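Local coordinates for immunoreactive 84kD antigen PG93 (Porphyromonas gingivalis, PDB 5M11), which probably serves at the bacterial surface as an essential component of the type-IX secretion system, with bound zinc and calcium ions, at residues A415-G420 against L439-K444; R423-A428 against L467-N472; S71-S76 against V118-Y123; I86-E91 against L133-A138. All coordinates share one frame; numbering follows the deposited sequence.

Contact 1: residues A415-G420 against L439-K444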
loop_
_atom_site.group_PDB
_atom_site.type_symbol
_atom_site.label_atom_id
_atom_site.label_comp_id
_atom_site.label_asym_id
_atom_site.label_seq_id
_atom_site.Cartn_x
_atom_site.Cartn_y
_atom_site.Cartn_z
ATOM N N ALA A 415 21.885 -14.313 -19.670
ATOM C CA ALA A 415 22.454 -15.576 -19.189
ATOM C C ALA A 415 21.591 -16.198 -18.082
ATOM O O ALA A 415 21.180 -15.497 -17.148
ATOM C CB ALA A 415 23.864 -15.339 -18.674
ATOM N N GLU A 416 21.335 -17.509 -18.184
ATOM C CA GLU A 416 20.535 -18.249 -17.213
ATOM C C GLU A 416 21.423 -18.946 -16.166
ATOM O O GLU A 416 22.371 -19.653 -16.522
ATOM C CB GLU A 416 19.640 -19.288 -17.913
ATOM C CG GLU A 416 18.747 -18.741 -19.016
ATOM C CD GLU A 416 17.865 -19.759 -19.716
ATOM O OE1 GLU A 416 18.357 -20.862 -20.056
ATOM O OE2 GLU A 416 16.680 -19.432 -19.960
ATOM N N CYS A 417 21.105 -18.740 -14.877
ATOM C CA CYS A 417 21.809 -19.345 -13.739
ATOM C C CYS A 417 21.407 -20.798 -13.592
ATOM O O CYS A 417 22.173 -21.598 -13.051
ATOM C CB CYS A 417 21.545 -18.567 -12.454
ATOM S SG CYS A 417 19.816 -18.089 -12.214
ATOM N N ASN A 418 20.196 -21.130 -14.053
ATOM C CA ASN A 418 19.639 -22.478 -14.051
ATOM C C ASN A 418 18.892 -22.705 -15.360
ATOM O O ASN A 418 18.427 -21.729 -15.935
ATOM C CB ASN A 418 18.729 -22.697 -12.833
ATOM C CG ASN A 418 19.489 -23.056 -11.575
ATOM O OD1 ASN A 418 20.348 -23.955 -11.565
ATOM N ND2 ASN A 418 19.182 -22.362 -10.487
ATOM N N PRO A 419 18.788 -23.947 -15.890
ATOM C CA PRO A 419 18.080 -24.131 -17.171
ATOM C C PRO A 419 16.642 -23.591 -17.114
ATOM O O PRO A 419 15.774 -24.149 -16.435
ATOM C CB PRO A 419 18.142 -25.651 -17.400
ATOM C CG PRO A 419 19.321 -26.109 -16.602
ATOM C CD PRO A 419 19.318 -25.232 -15.382
ATOM N N GLY A 420 16.448 -22.453 -17.780
ATOM C CA GLY A 420 15.180 -21.731 -17.846
ATOM C C GLY A 420 14.991 -20.676 -16.769
ATOM O O GLY A 420 13.870 -20.190 -16.566
ATOM N N LEU A 439 22.602 -9.188 -14.405
ATOM C CA LEU A 439 21.991 -10.511 -14.231
ATOM C C LEU A 439 22.533 -11.160 -12.974
ATOM O O LEU A 439 23.727 -11.043 -12.667
ATOM C CB LEU A 439 22.289 -11.426 -15.434
ATOM C CG LEU A 439 21.962 -10.930 -16.840
ATOM C CD1 LEU A 439 22.996 -11.428 -17.846
ATOM C CD2 LEU A 439 20.580 -11.352 -17.256
ATOM N N GLY A 440 21.672 -11.880 -12.281
ATOM C CA GLY A 440 22.065 -12.584 -11.071
ATOM C C GLY A 440 22.518 -14.016 -11.279
ATOM O O GLY A 440 22.032 -14.707 -12.183
ATOM N N ALA A 441 23.452 -14.448 -10.397
ATOM C CA ALA A 441 24.087 -15.768 -10.243
ATOM C C ALA A 441 24.656 -16.374 -11.567
ATOM O O ALA A 441 24.465 -17.565 -11.825
ATOM C CB ALA A 441 23.109 -16.740 -9.591
ATOM N N VAL A 442 25.379 -15.562 -12.375
ATOM C CA VAL A 442 26.015 -15.966 -13.651
ATOM C C VAL A 442 27.357 -15.256 -13.809
ATOM O O VAL A 442 27.522 -14.172 -13.237
ATOM C CB VAL A 442 25.140 -15.722 -14.921
ATOM C CG1 VAL A 442 24.068 -16.785 -15.092
ATOM C CG2 VAL A 442 24.550 -14.317 -14.964
ATOM N N GLY A 443 28.254 -15.839 -14.626
ATOM C CA GLY A 443 29.578 -15.300 -14.951
ATOM C C GLY A 443 29.575 -13.903 -15.561
ATOM O O GLY A 443 29.945 -12.940 -14.880
ATOM N N LYS A 444 29.139 -13.777 -16.851
ATOM C CA LYS A 444 29.045 -12.512 -17.603
ATOM C C LYS A 444 27.824 -11.728 -17.097
ATOM O O LYS A 444 26.765 -11.656 -17.744
ATOM C CB LYS A 444 28.981 -12.772 -19.119
ATOM C CG LYS A 444 30.256 -13.338 -19.733
ATOM C CD LYS A 444 30.008 -13.952 -21.106
ATOM C CE LYS A 444 30.312 -12.995 -22.237
ATOM N NZ LYS A 444 29.388 -13.169 -23.395
#

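Contact 2: residues R423-A428 against L467-N472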
loop_
_atom_site.group_PDB
_atom_site.type_symbol
_atom_site.label_atom_id
_atom_site.label_comp_id
_atom_site.label_asym_id
_atom_site.label_seq_id
_atom_site.Cartn_x
_atom_site.Cartn_y
_atom_site.Cartn_z
ATOM N N ARG A 423 17.485 -14.338 -14.014
ATOM C CA ARG A 423 17.075 -13.327 -13.051
ATOM C C ARG A 423 17.729 -11.972 -13.373
ATOM O O ARG A 423 18.924 -11.792 -13.153
ATOM C CB ARG A 423 17.370 -13.806 -11.631
ATOM C CG ARG A 423 18.634 -14.632 -11.467
ATOM C CD ARG A 423 18.696 -15.258 -10.088
ATOM N NE ARG A 423 17.643 -16.253 -9.880
ATOM C CZ ARG A 423 17.851 -17.483 -9.425
ATOM N NH1 ARG A 423 19.084 -17.896 -9.146
ATOM N NH2 ARG A 423 16.837 -18.317 -9.264
ATOM N N VAL A 424 16.912 -11.025 -13.906
ATOM C CA VAL A 424 17.317 -9.697 -14.392
ATOM C C VAL A 424 16.897 -8.554 -13.428
ATOM O O VAL A 424 15.699 -8.276 -13.286
ATOM C CB VAL A 424 16.721 -9.437 -15.826
ATOM C CG1 VAL A 424 17.256 -8.142 -16.441
ATOM C CG2 VAL A 424 16.959 -10.613 -16.771
ATOM N N LYS A 425 17.889 -7.855 -12.842
ATOM C CA LYS A 425 17.680 -6.680 -11.981
ATOM C C LYS A 425 18.689 -5.570 -12.372
ATOM O O LYS A 425 19.580 -5.852 -13.163
ATOM C CB LYS A 425 17.772 -7.027 -10.476
ATOM C CG LYS A 425 17.147 -5.933 -9.627
ATOM C CD LYS A 425 17.140 -6.120 -8.133
ATOM C CE LYS A 425 16.358 -4.931 -7.598
ATOM N NZ LYS A 425 16.169 -4.957 -6.130
ATOM N N ALA A 426 18.546 -4.320 -11.837
ATOM C CA ALA A 426 19.402 -3.138 -12.083
ATOM C C ALA A 426 19.493 -2.751 -13.592
ATOM O O ALA A 426 20.601 -2.588 -14.125
ATOM C CB ALA A 426 20.795 -3.352 -11.498
ATOM N N ILE A 427 18.321 -2.559 -14.260
ATOM C CA ILE A 427 18.249 -2.196 -15.694
ATOM C C ILE A 427 18.041 -0.689 -15.896
ATOM O O ILE A 427 17.128 -0.101 -15.300
ATOM C CB ILE A 427 17.190 -2.998 -16.513
ATOM C CG1 ILE A 427 15.785 -2.998 -15.839
ATOM C CG2 ILE A 427 17.702 -4.401 -16.794
ATOM C CD1 ILE A 427 14.582 -3.398 -16.758
ATOM N N ALA A 428 18.860 -0.080 -16.784
ATOM C CA ALA A 428 18.755 1.341 -17.119
ATOM C C ALA A 428 19.158 1.586 -18.577
ATOM O O ALA A 428 19.722 0.697 -19.217
ATOM C CB ALA A 428 19.621 2.165 -16.178
ATOM N N LEU A 467 28.175 -12.950 -8.461
ATOM C CA LEU A 467 27.451 -12.556 -7.246
ATOM C C LEU A 467 25.957 -12.774 -7.440
ATOM O O LEU A 467 25.445 -12.584 -8.542
ATOM C CB LEU A 467 27.751 -11.122 -6.760
ATOM C CG LEU A 467 27.451 -9.913 -7.664
ATOM C CD1 LEU A 467 26.025 -9.402 -7.457
ATOM C CD2 LEU A 467 28.401 -8.768 -7.333
ATOM N N ALA A 468 25.282 -13.213 -6.369
ATOM C CA ALA A 468 23.860 -13.541 -6.322
ATOM C C ALA A 468 22.956 -12.445 -6.917
ATOM O O ALA A 468 22.198 -12.738 -7.840
ATOM C CB ALA A 468 23.444 -13.831 -4.890
ATOM N N SER A 469 23.020 -11.203 -6.406
ATOM C CA SER A 469 22.144 -10.154 -6.909
ATOM C C SER A 469 22.678 -8.755 -6.699
ATOM O O SER A 469 23.199 -8.423 -5.627
ATOM C CB SER A 469 20.775 -10.248 -6.247
ATOM O OG SER A 469 19.932 -9.173 -6.623
ATOM N N PHE A 470 22.506 -7.934 -7.744
ATOM C CA PHE A 470 22.799 -6.511 -7.764
ATOM C C PHE A 470 21.516 -5.790 -7.375
ATOM O O PHE A 470 20.459 -6.424 -7.289
ATOM C CB PHE A 470 23.288 -6.063 -9.155
ATOM C CG PHE A 470 24.730 -6.344 -9.512
ATOM C CD1 PHE A 470 25.746 -5.490 -9.096
ATOM C CD2 PHE A 470 25.063 -7.412 -10.340
ATOM C CE1 PHE A 470 27.075 -5.721 -9.478
ATOM C CE2 PHE A 470 26.395 -7.664 -10.691
ATOM C CZ PHE A 470 27.392 -6.815 -10.264
ATOM N N GLY A 471 21.601 -4.483 -7.161
ATOM C CA GLY A 471 20.456 -3.672 -6.777
ATOM C C GLY A 471 19.886 -2.883 -7.924
ATOM O O GLY A 471 19.091 -3.399 -8.707
ATOM N N ASN A 472 20.283 -1.622 -8.021
ATOM C CA ASN A 472 19.795 -0.709 -9.053
ATOM C C ASN A 472 20.964 0.027 -9.731
ATOM O O ASN A 472 22.038 0.166 -9.145
ATOM C CB ASN A 472 18.784 0.275 -8.458
ATOM C CG ASN A 472 17.658 -0.380 -7.695
ATOM O OD1 ASN A 472 17.670 -0.444 -6.452
ATOM N ND2 ASN A 472 16.680 -0.901 -8.423
#

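Contact 3: residues S71-S76 against V118-Y123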
loop_
_atom_site.group_PDB
_atom_site.type_symbol
_atom_site.label_atom_id
_atom_site.label_comp_id
_atom_site.label_asym_id
_atom_site.label_seq_id
_atom_site.Cartn_x
_atom_site.Cartn_y
_atom_site.Cartn_z
ATOM N N SER A 71 -26.570 -2.876 9.955
ATOM C CA SER A 71 -27.642 -2.919 10.924
ATOM C C SER A 71 -28.861 -2.233 10.303
ATOM O O SER A 71 -28.945 -0.994 10.281
ATOM C CB SER A 71 -27.239 -2.262 12.238
ATOM O OG SER A 71 -28.377 -2.209 13.084
ATOM N N GLU A 72 -29.786 -3.061 9.755
ATOM C CA GLU A 72 -31.051 -2.658 9.122
ATOM C C GLU A 72 -31.811 -1.706 10.066
ATOM O O GLU A 72 -32.327 -0.676 9.625
ATOM C CB GLU A 72 -31.874 -3.917 8.779
ATOM C CG GLU A 72 -33.246 -3.692 8.159
ATOM C CD GLU A 72 -34.002 -4.962 7.795
ATOM O OE1 GLU A 72 -33.353 -5.942 7.354
ATOM O OE2 GLU A 72 -35.251 -4.967 7.917
ATOM N N GLN A 73 -31.796 -2.024 11.372
ATOM C CA GLN A 73 -32.451 -1.251 12.412
ATOM C C GLN A 73 -31.760 0.107 12.601
ATOM O O GLN A 73 -32.450 1.118 12.601
ATOM C CB GLN A 73 -32.484 -2.053 13.730
ATOM C CG GLN A 73 -33.520 -1.575 14.745
ATOM C CD GLN A 73 -33.116 -1.964 16.156
ATOM O OE1 GLN A 73 -32.591 -1.145 16.936
ATOM N NE2 GLN A 73 -33.333 -3.229 16.514
ATOM N N LEU A 74 -30.421 0.146 12.708
ATOM C CA LEU A 74 -29.716 1.411 12.966
ATOM C C LEU A 74 -29.243 2.169 11.706
ATOM O O LEU A 74 -28.601 3.215 11.846
ATOM C CB LEU A 74 -28.510 1.166 13.882
ATOM C CG LEU A 74 -28.825 0.615 15.263
ATOM C CD1 LEU A 74 -27.665 -0.127 15.796
ATOM C CD2 LEU A 74 -29.235 1.708 16.228
ATOM N N LYS A 75 -29.568 1.659 10.484
ATOM C CA LYS A 75 -29.146 2.230 9.195
ATOM C C LYS A 75 -27.627 2.552 9.249
ATOM O O LYS A 75 -27.180 3.567 8.717
ATOM C CB LYS A 75 -30.004 3.449 8.809
ATOM C CG LYS A 75 -31.441 3.077 8.467
ATOM C CD LYS A 75 -32.331 4.297 8.313
ATOM C CE LYS A 75 -33.785 3.988 8.586
ATOM N NZ LYS A 75 -34.585 5.222 8.834
ATOM N N SER A 76 -26.848 1.669 9.925
ATOM C CA SER A 76 -25.405 1.811 10.108
ATOM C C SER A 76 -24.655 0.563 9.693
ATOM O O SER A 76 -25.170 -0.549 9.817
ATOM C CB SER A 76 -25.070 2.140 11.556
ATOM O OG SER A 76 -25.726 3.324 11.976
ATOM N N VAL A 118 -27.508 -8.626 15.047
ATOM C CA VAL A 118 -28.872 -8.952 15.491
ATOM C C VAL A 118 -29.433 -7.702 16.137
ATOM O O VAL A 118 -28.949 -7.302 17.193
ATOM C CB VAL A 118 -28.923 -10.168 16.451
ATOM C CG1 VAL A 118 -30.355 -10.536 16.783
ATOM C CG2 VAL A 118 -28.171 -11.363 15.889
ATOM N N GLY A 119 -30.382 -7.061 15.475
ATOM C CA GLY A 119 -30.990 -5.824 15.966
ATOM C C GLY A 119 -30.008 -4.676 16.094
ATOM O O GLY A 119 -29.493 -4.169 15.092
ATOM N N ASN A 120 -29.727 -4.267 17.334
ATOM C CA ASN A 120 -28.811 -3.149 17.568
ATOM C C ASN A 120 -27.530 -3.639 18.296
ATOM O O ASN A 120 -26.790 -2.844 18.890
ATOM C CB ASN A 120 -29.523 -1.977 18.293
ATOM C CG ASN A 120 -30.091 -2.308 19.644
ATOM O OD1 ASN A 120 -29.780 -3.342 20.255
ATOM N ND2 ASN A 120 -30.941 -1.426 20.151
ATOM N N ARG A 121 -27.244 -4.945 18.178
ATOM C CA ARG A 121 -26.019 -5.530 18.714
ATOM C C ARG A 121 -25.281 -6.209 17.600
ATOM O O ARG A 121 -25.913 -6.760 16.705
ATOM C CB ARG A 121 -26.280 -6.553 19.865
ATOM C CG ARG A 121 -26.665 -5.978 21.229
ATOM C CD ARG A 121 -25.633 -5.066 21.878
ATOM N NE ARG A 121 -26.058 -4.594 23.205
ATOM C CZ ARG A 121 -26.677 -3.438 23.450
ATOM N NH1 ARG A 121 -27.009 -3.108 24.690
ATOM N NH2 ARG A 121 -26.974 -2.606 22.453
ATOM N N ALA A 122 -23.950 -6.214 17.663
ATOM C CA ALA A 122 -23.125 -6.980 16.740
ATOM C C ALA A 122 -22.302 -7.945 17.565
ATOM O O ALA A 122 -21.812 -7.563 18.632
ATOM C CB ALA A 122 -22.247 -6.082 15.907
ATOM N N TYR A 123 -22.226 -9.212 17.138
ATOM C CA TYR A 123 -21.454 -10.243 17.822
ATOM C C TYR A 123 -20.304 -10.581 16.961
ATOM O O TYR A 123 -20.497 -11.006 15.819
ATOM C CB TYR A 123 -22.291 -11.486 18.115
ATOM C CG TYR A 123 -23.535 -11.175 18.899
ATOM C CD1 TYR A 123 -23.528 -11.196 20.292
ATOM C CD2 TYR A 123 -24.708 -10.805 18.256
ATOM C CE1 TYR A 123 -24.659 -10.843 21.024
ATOM C CE2 TYR A 123 -25.846 -10.468 18.974
ATOM C CZ TYR A 123 -25.824 -10.507 20.358
ATOM O OH TYR A 123 -26.960 -10.198 21.044
#

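Contact 4: residues I86-E91 against L133-A138. With ZN (zinc ion), chain I.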
loop_
_atom_site.group_PDB
_atom_site.type_symbol
_atom_site.label_atom_id
_atom_site.label_comp_id
_atom_site.label_asym_id
_atom_site.label_seq_id
_atom_site.Cartn_x
_atom_site.Cartn_y
_atom_site.Cartn_z
ATOM N N ILE A 86 -12.415 -1.201 14.875
ATOM C CA ILE A 86 -13.820 -1.138 14.463
ATOM C C ILE A 86 -14.210 0.315 14.190
ATOM O O ILE A 86 -13.825 1.238 14.933
ATOM C CB ILE A 86 -14.741 -1.758 15.553
ATOM C CG1 ILE A 86 -14.555 -3.291 15.690
ATOM C CG2 ILE A 86 -16.207 -1.394 15.345
ATOM C CD1 ILE A 86 -14.678 -3.787 17.082
ATOM N N ASP A 87 -15.010 0.499 13.140
ATOM C CA ASP A 87 -15.604 1.769 12.761
ATOM C C ASP A 87 -17.095 1.553 12.574
ATOM O O ASP A 87 -17.500 0.458 12.168
ATOM C CB ASP A 87 -14.969 2.319 11.467
ATOM C CG ASP A 87 -13.788 3.260 11.640
ATOM O OD1 ASP A 87 -13.477 3.627 12.802
ATOM O OD2 ASP A 87 -13.210 3.676 10.613
ATOM N N ILE A 88 -17.916 2.572 12.901
ATOM C CA ILE A 88 -19.359 2.527 12.677
ATOM C C ILE A 88 -19.669 3.667 11.760
ATOM O O ILE A 88 -19.392 4.820 12.090
ATOM C CB ILE A 88 -20.233 2.511 13.956
ATOM C CG1 ILE A 88 -19.894 1.274 14.819
ATOM C CG2 ILE A 88 -21.711 2.471 13.567
ATOM C CD1 ILE A 88 -20.249 1.357 16.276
ATOM N N LEU A 89 -20.169 3.334 10.576
ATOM C CA LEU A 89 -20.543 4.272 9.521
ATOM C C LEU A 89 -22.047 4.497 9.616
ATOM O O LEU A 89 -22.824 3.614 9.239
ATOM C CB LEU A 89 -20.141 3.657 8.165
ATOM C CG LEU A 89 -19.818 4.587 7.004
ATOM C CD1 LEU A 89 -18.922 3.887 6.005
ATOM C CD2 LEU A 89 -21.083 5.011 6.276
ATOM N N ASP A 90 -22.462 5.651 10.171
ATOM C CA ASP A 90 -23.883 5.952 10.331
ATOM C C ASP A 90 -24.499 6.350 8.966
ATOM O O ASP A 90 -23.777 6.486 7.971
ATOM C CB ASP A 90 -24.133 7.001 11.449
ATOM C CG ASP A 90 -23.905 8.484 11.166
ATOM O OD1 ASP A 90 -23.782 8.860 9.980
ATOM O OD2 ASP A 90 -23.939 9.284 12.131
ATOM N N GLU A 91 -25.832 6.494 8.923
ATOM C CA GLU A 91 -26.609 6.826 7.722
ATOM C C GLU A 91 -26.081 8.097 6.991
ATOM O O GLU A 91 -25.961 8.098 5.761
ATOM C CB GLU A 91 -28.082 7.003 8.120
ATOM C CG GLU A 91 -29.082 6.807 6.993
ATOM C CD GLU A 91 -30.513 7.177 7.345
ATOM O OE1 GLU A 91 -30.780 7.514 8.525
ATOM O OE2 GLU A 91 -31.373 7.118 6.434
ATOM N N LEU A 133 -20.798 -5.877 20.535
ATOM C CA LEU A 133 -20.659 -4.502 20.160
ATOM C C LEU A 133 -22.007 -3.825 20.210
ATOM O O LEU A 133 -23.004 -4.365 19.705
ATOM C CB LEU A 133 -20.018 -4.412 18.775
ATOM C CG LEU A 133 -20.027 -3.099 18.022
ATOM C CD1 LEU A 133 -19.261 -2.025 18.750
ATOM C CD2 LEU A 133 -19.450 -3.314 16.647
ATOM N N ASP A 134 -22.036 -2.655 20.883
ATOM C CA ASP A 134 -23.200 -1.804 20.967
ATOM C C ASP A 134 -23.011 -0.768 19.843
ATOM O O ASP A 134 -22.280 0.216 19.982
ATOM C CB ASP A 134 -23.364 -1.203 22.372
ATOM C CG ASP A 134 -24.555 -0.281 22.564
ATOM O OD1 ASP A 134 -25.190 0.100 21.553
ATOM O OD2 ASP A 134 -24.843 0.076 23.721
ATOM N N VAL A 135 -23.625 -1.065 18.698
ATOM C CA VAL A 135 -23.554 -0.287 17.480
ATOM C C VAL A 135 -24.056 1.154 17.713
ATOM O O VAL A 135 -23.330 2.071 17.362
ATOM C CB VAL A 135 -24.312 -1.008 16.337
ATOM C CG1 VAL A 135 -24.191 -0.227 15.026
ATOM C CG2 VAL A 135 -23.817 -2.455 16.164
ATOM N N ALA A 136 -25.242 1.367 18.323
ATOM C CA ALA A 136 -25.760 2.734 18.570
ATOM C C ALA A 136 -24.820 3.607 19.395
ATOM O O ALA A 136 -24.699 4.792 19.111
ATOM C CB ALA A 136 -27.100 2.674 19.280
ATOM N N GLU A 137 -24.157 3.020 20.413
ATOM C CA GLU A 137 -23.298 3.729 21.358
ATOM C C GLU A 137 -21.783 3.428 21.211
ATOM O O GLU A 137 -20.998 3.797 22.085
ATOM C CB GLU A 137 -23.744 3.393 22.786
ATOM C CG GLU A 137 -25.082 3.966 23.220
ATOM C CD GLU A 137 -25.325 3.690 24.686
ATOM O OE1 GLU A 137 -25.172 4.628 25.492
ATOM O OE2 GLU A 137 -25.549 2.515 25.046
ATOM N N ALA A 138 -21.366 2.800 20.112
ATOM C CA ALA A 138 -19.966 2.516 19.805
ATOM C C ALA A 138 -19.146 2.056 21.034
ATOM O O ALA A 138 -18.123 2.655 21.361
ATOM C CB ALA A 138 -19.332 3.748 19.191
HETATM ZN ZN ZN I . -26.665 1.124 23.992
#

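Contact 1: residues A415-G420 against L439-K444
Val442 sets CG1 anti to its carbonyl carbon, beside its own backbone N (chi1 -78°), and CG2 between that N and the carbonyl carbon, so that both methyls reach the 415-420 loop. Cys417 turns SG into the position between its N and carbonyl carbon (chi1 44°), while its CB faces the loop at Ala441. The arrangement fits a beta-propeller: 415-420 links the outermost strand of one antiparallel four-stranded blade, 402-407, to the first strand of the next, 422-429, and 439-444 joins the second and third strands of that next blade. Within the link, Cys417 and Asn418 both face Asp421 as a classic beta bulge.

Val442 CG1 lies 3.6 Å from Cys417 N and 3.9 Å from Ala415 CB, so one methyl spans two residues of the link, and CG2 meets the same Ala415 CB. Leu439 CD1 lies 3.6 Å from Ala415 N and also touches its methyl. Farther along, the methyl of Ala441 meets Cys417 CB at 3.7 Å. The contact is mainly van der Waals packing, of methyls on one another and on backbone atoms. Gly440 is backbone-bonded to Arg423 of strand 422-429, and Ala441 to Leu467 in the loop before strand 469-475. Glu416 points off the contact: its OE2 bonds to Ser408 OG, while OE1 takes a weak hydrogen bond from Gly420 N at 3.4 Å.

Contact 2: residues R423-A428 against L467-N472
Apolar contact between the segments is slight and rests on Ala426, whose CB lies 4.4 Å from Phe470 CB and also touches Asn472 CA. The Phe470 ring itself leads away from 423-428; Leu467 CD1 sits over one of its faces, 3.6 Å above the plane and displaced toward the rim, and the Phe470 side chain also touches Val483 and Ile485 of strand 481-485.

Contacts of carbon with carbonyl oxygen make up most of the rest. Lys425 sets CG anti to its backbone N (chi1 -163°) and stays extended beyond it, so the chain passes alongside the 470-471 backbone: Lys425 CE lies 3.3 Å from Gly471 O and CD 3.4 Å from Phe470 O. Ala426, with both backbone angles positive, marks the corner where the strand changes direction, and its methyl also meets Gly471 O. Segments 423-425 and 469-472 belong to the first strands of adjacent four-stranded sheets; their axes are 30° from parallel and approach to 7.6 Å, consistent with the innermost strands of neighbouring propeller blades.

Polar groups find their partners elsewhere or within a segment. Lys425 NZ bonds to Tyr317 OH. Ser469 OG donates to Phe470 O at 2.9 Å, in the carbonyl plane on a lone pair, and also bonds to Trp333 NE1. The Asn472 side chain, its ND2 4.1 Å from Lys425 CE, lies about 5 Å from a bound zinc ion.

Contact 3: residues S71-S76 against V118-Y123
The tight part of this contact is a buried hydroxyl, and the loose part an amide at the surface. Ser71 carries OG anti to its backbone N (chi1 174°), which aims it at the opposite turn; OG donates to Gly119 O at 3.0 Å, and the C=O...OG angle of 164° places the donor nearly along the carbonyl axis. The same OG accepts from Leu74 N at 3.1 Å, an ST motif. Two bonds therefore fix the rotation of the hydroxyl, and it couples the fold of its own loop to the opposite turn. Leu74 closes the inner side: its CD1 comes within 3.6 Å of Asn120 CB, the two side chains crossing obliquely, and the leucine also packs on Val135.

Both segments are hairpin loops joining the first and second strands of successive four-stranded sheets in the N-terminal beta-propeller domain. Residues 71-76 connect strands 65-71 and 76-81, with Lys75 and Ser76 both facing Ser71 in a G1 beta bulge; 118-121 form a type II' turn, Gly119 taking the positive phi that such a turn needs.

On the solvent side Gln73, an exposed residue, stretches out beside Asn120, the two pointing the same way with their amide planes 65° apart. Its contacts are looser and not hydrogen bonds: Gln73 NE2 is 3.5 Å from Gly119 CA, and OE1 is 3.6 Å from Asn120 ND2. The Asn120 side chain comes within about 6 Å of the zinc ion held by Asp134 and Glu137.

Contact 4: residues I86-E91 against L133-A138
The flat groups here are the carboxylates of Asp134 and Glu137, and both turn their backs on 86-91 to meet at a zinc ion. Asp134 gives it OD2 at 2.1 Å while OD1 stays 3.0 Å off, and Glu137 gives OE2 at 2.1 Å, so each carboxylate binds through one oxygen. OD2 and OE2 are close to each other without a hydrogen bond; the shared metal probably offsets the repulsion of two such anions. Asp134 has CG anti to its backbone N (chi1 180°), which also lets OD1 take a weak hydrogen bond from Glu137 N, three residues on. Arg139 NH2 bonds weakly to Glu137 OE2, and one further ligand comes from elsewhere.

Facing 86-91 is the aliphatic side of the same segment. Ile88 sets CG1 anti to its carbonyl carbon (chi1 -60°) and pushes CD1 into the type I turn Val135-Ala138, within 3.3 Å of Val135 O and 3.9 Å of Ala138 CB. On the other branch, Ile88 CG2 lies 3.9 Å from Val135 CG1, the two side chains crossing obliquely. Two residues earlier on each segment, Ile86 CG2 and Leu133 CD2 meet tip to tip at 4.0 Å, Leu133 having CG anti to its backbone N (chi1 167°).

Strand 86-89 is third in its four-stranded sheet and 129-134 third in the next, so this is face-to-face packing of adjacent blades of the N-terminal beta-propeller, with a zinc site shared by Asp134 of strand 129-134 and Glu137 in the turn after it.

Overall arrangement
From the N terminus, contact 3 opens at 71-76 and contact 4 at 86-91; then 118-123 closes the first and 133-138 the second, so the two cross. Both join the sheet beginning with strand 65-71 to that beginning with 112-118, contact 3 at the hairpin ends and contact 4 between the faces; Ala122 O and Leu133 N, 2.7 Å apart, link them directly. Far along the chain, on the opposite side of its centre, contacts 1 and 2 cross in the same fashion: 415-420, 423-428, 439-444 and 467-472 alternate. Contact 1 ties an inter-blade link to a loop of the next blade, contact 2 one inner strand to the next. The pairs' centres stand about 50 to 60 Å apart.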